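Local coordinates for protein N-acetylneuraminic acid (Sialic acid) synthetase (Leptospira borgpetersenii serovar Hardjo-bovis, PDB 6NCS) that probably catalyses the synthesis of sialic acid or its 9-phosphate and binds manganese in a TIM-barrel domain, at residues A[13-18]-A[144-149]. Numbering follows the deposited sequence.
With ACT (acetate ion), chain E.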
ATOM      1  N   ILE A  13       5.865 -12.120 -16.599  1.00 25.83           N
ATOM      2  CA  ILE A  13       5.653 -12.221 -18.034  1.00 26.33           C
ATOM      3  C   ILE A  13       6.858 -11.590 -18.705  1.00 22.76           C
ATOM      4  O   ILE A  13       7.078 -10.376 -18.614  1.00 24.53           O
ATOM      5  CB  ILE A  13       4.352 -11.543 -18.472  1.00 27.88           C
ATOM      6  CG1 ILE A  13       3.165 -12.319 -17.900  1.00 29.53           C
ATOM      7  CG2 ILE A  13       4.294 -11.460 -19.994  1.00 31.45           C
ATOM      8  CD1 ILE A  13       1.842 -11.738 -18.264  1.00 33.16           C
ATOM      9  N   THR A  14       7.642 -12.417 -19.383  1.00 37.63           N
ATOM     10  CA  THR A  14       8.856 -11.977 -20.051  1.00 48.40           C
ATOM     11  C   THR A  14       8.697 -12.241 -21.535  1.00 47.28           C
ATOM     12  O   THR A  14       8.538 -13.393 -21.950  1.00 39.92           O
ATOM     13  CB  THR A  14      10.088 -12.704 -19.509  1.00 51.35           C
ATOM     14  OG1 THR A  14       9.836 -14.113 -19.485  1.00 51.13           O
ATOM     15  CG2 THR A  14      10.421 -12.224 -18.100  1.00 52.78           C
ATOM     16  N   LEU A  15       8.721 -11.175 -22.328  1.00 49.01           N
ATOM     17  CA  LEU A  15       8.723 -11.280 -23.784  1.00 51.34           C
ATOM     18  C   LEU A  15       9.821 -10.347 -24.284  1.00 40.88           C
ATOM     19  O   LEU A  15       9.585  -9.151 -24.482  1.00 40.04           O
ATOM     20  CB  LEU A  15       7.361 -10.936 -24.366  1.00 36.47           C
ATOM     21  CG  LEU A  15       7.191 -11.444 -25.798  1.00 35.65           C
ATOM     22  CD1 LEU A  15       7.169 -12.966 -25.818  1.00 42.24           C
ATOM     23  CD2 LEU A  15       5.942 -10.891 -26.411  1.00 29.38           C
ATOM     24  N   GLY A  16      11.019 -10.894 -24.473  1.00 39.85           N
ATOM     25  CA  GLY A  16      12.156 -10.051 -24.805  1.00 44.24           C
ATOM     26  C   GLY A  16      12.412  -9.062 -23.676  1.00 41.44           C
ATOM     27  O   GLY A  16      12.575  -9.442 -22.507  1.00 29.78           O
ATOM     28  N   ASN A  17      12.432  -7.771 -23.995  1.00 35.87           N
ATOM     29  CA  ASN A  17      12.670  -6.792 -22.939  1.00 40.32           C
ATOM     30  C   ASN A  17      11.413  -6.472 -22.140  1.00 39.24           C
ATOM     31  O   ASN A  17      11.509  -5.785 -21.117  1.00 36.07           O
ATOM     32  CB  ASN A  17      13.259  -5.509 -23.523  1.00 33.41           C
ATOM     33  CG  ASN A  17      12.292  -4.795 -24.422  1.00 46.44           C
ATOM     34  OD1 ASN A  17      11.484  -5.432 -25.101  1.00 51.57           O
ATOM     35  ND2 ASN A  17      12.353  -3.465 -24.428  1.00 48.28           N
ATOM     36  N   ILE A  18      10.244  -6.943 -22.579  1.00 32.87           N
ATOM     37  CA  ILE A  18       9.042  -6.871 -21.752  1.00 46.38           C
ATOM     38  C   ILE A  18       9.232  -7.792 -20.550  1.00 44.92           C
ATOM     39  O   ILE A  18       9.473  -8.994 -20.708  1.00 51.11           O
ATOM     40  CB  ILE A  18       7.794  -7.263 -22.561  1.00 43.89           C
ATOM     41  CG1 ILE A  18       7.683  -6.429 -23.840  1.00 45.10           C
ATOM     42  CG2 ILE A  18       6.533  -7.093 -21.731  1.00 41.79           C
ATOM     43  CD1 ILE A  18       6.439  -6.723 -24.656  1.00 35.69           C
ATOM     44  N   GLY A 144      -2.752 -15.604 -28.823  1.00 20.30           N
ATOM     45  CA  GLY A 144      -1.454 -15.913 -28.265  1.00 22.22           C
ATOM     46  C   GLY A 144      -0.684 -14.717 -27.747  1.00 17.71           C
ATOM     47  O   GLY A 144       0.388 -14.902 -27.144  1.00 22.74           O
ATOM     48  N   LEU A 145      -1.183 -13.499 -27.956  1.00 15.44           N
ATOM     49  CA  LEU A 145      -0.489 -12.316 -27.475  1.00 16.90           C
ATOM     50  C   LEU A 145      -0.682 -12.152 -25.969  1.00 16.60           C
ATOM     51  O   LEU A 145      -1.538 -12.789 -25.351  1.00 18.64           O
ATOM     52  CB  LEU A 145      -1.001 -11.066 -28.193  1.00 19.95           C
ATOM     53  CG  LEU A 145      -0.960 -11.104 -29.719  1.00 20.22           C
ATOM     54  CD1 LEU A 145      -1.472  -9.772 -30.277  1.00 24.30           C
ATOM     55  CD2 LEU A 145       0.454 -11.391 -30.194  1.00 24.22           C
ATOM     56  N   ILE A 146       0.138 -11.281 -25.383  1.00 14.97           N
ATOM     57  CA  ILE A 146      -0.048 -10.893 -23.991  1.00 12.53           C
ATOM     58  C   ILE A 146      -1.337 -10.100 -23.885  1.00 15.81           C
ATOM     59  O   ILE A 146      -1.596  -9.214 -24.704  1.00 14.67           O
ATOM     60  CB  ILE A 146       1.137 -10.046 -23.500  1.00 15.50           C
ATOM     61  CG1 ILE A 146       2.456 -10.814 -23.631  1.00 14.74           C
ATOM     62  CG2 ILE A 146       0.897  -9.549 -22.063  1.00 16.54           C
ATOM     63  CD1 ILE A 146       3.657  -9.882 -23.632  1.00 17.62           C
ATOM     64  N   VAL A 147      -2.150 -10.401 -22.874  1.00 11.76           N
ATOM     65  CA  VAL A 147      -3.448  -9.754 -22.720  1.00 11.96           C
ATOM     66  C   VAL A 147      -3.490  -9.084 -21.361  1.00 18.40           C
ATOM     67  O   VAL A 147      -3.233  -9.730 -20.338  1.00 15.11           O
ATOM     68  CB  VAL A 147      -4.616 -10.743 -22.853  1.00 14.07           C
ATOM     69  CG1 VAL A 147      -5.933  -9.996 -22.646  1.00 15.22           C
ATOM     70  CG2 VAL A 147      -4.594 -11.431 -24.214  1.00 20.39           C
ATOM     71  N   ILE A 148      -3.817  -7.796 -21.356  1.00 12.66           N
ATOM     72  CA  ILE A 148      -4.107  -7.056 -20.137  1.00 10.12           C
ATOM     73  C   ILE A 148      -5.605  -6.798 -20.121  1.00 11.11           C
ATOM     74  O   ILE A 148      -6.137  -6.176 -21.047  1.00 16.82           O
ATOM     75  CB  ILE A 148      -3.334  -5.733 -20.071  1.00 14.42           C
ATOM     76  CG1 ILE A 148      -1.824  -5.968 -20.205  1.00 17.12           C
ATOM     77  CG2 ILE A 148      -3.681  -5.026 -18.773  1.00 11.96           C
ATOM     78  CD1 ILE A 148      -1.007  -4.657 -20.240  1.00 14.50           C
ATOM     79  N   LEU A 149      -6.288  -7.285 -19.085  1.00 12.10           N
ATOM     80  CA  LEU A 149      -7.724  -7.092 -18.907  1.00 13.61           C
ATOM     81  C   LEU A 149      -7.959  -6.222 -17.680  1.00 16.16           C
ATOM     82  O   LEU A 149      -7.343  -6.453 -16.640  1.00 13.99           O
ATOM     83  CB  LEU A 149      -8.424  -8.438 -18.722  1.00 14.23           C
ATOM     84  CG  LEU A 149      -9.920  -8.437 -18.396  1.00 19.16           C
ATOM     85  CD1 LEU A 149     -10.747  -7.911 -19.582  1.00 21.74           C
ATOM     86  CD2 LEU A 149     -10.363  -9.842 -17.995  1.00 18.39           C
TER
HETATM   87  C   ACT E 303       5.380 -15.141 -20.758  1.00 55.66           C
HETATM   88  O   ACT E 303       5.034 -14.656 -21.882  1.00 54.32           O
HETATM   89  OXT ACT E 303       6.494 -15.042 -20.158  1.00 60.44           O
HETATM   90  CH3 ACT E 303       4.270 -15.977 -20.024  1.00 45.19           C
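Ile146 pushes its CD1 methyl in among Ile13, Leu15 and Ile18, and the contact between the two segments is wholly apolar. The tightest meeting is with Leu15, whose CD2 lies 3.7 Å from Ile146 CD1 while its CB touches the same methyl; the two side chains run past each other in opposite directions. Ile13 offers its branch methyl: CG2, anti to the backbone N, reaches Ile146 CD1 at 4.0 Å and also brushes CG1 of Ile146. Ile18 CD1 approaches more loosely, 4.3 Å from Ile146 CD1.

Backbone hydrogen bonds shape the hairpin that presents these three residues. Leu15 N gives to Ile18 O (2.8 Å) and Ile18 N to Leu15 O (3.0 Å), closing a type II' turn with Gly16 at positive phi. Thr14, whose CB points away from 144-149, sends its N-H to OXT of an acetate, probably from the crystallisation liquor (N to OXT 3.0 Å, 158°).

The two-stranded hairpin 13-15/18-20 thus packs against the start of barrel strand 146-150, which runs between strands 123-126 and 173-178. Ile13 also touches Ile174 and Ile18 touches Leu102, so the hairpin closes the barrel at the N-terminal ends of its strands.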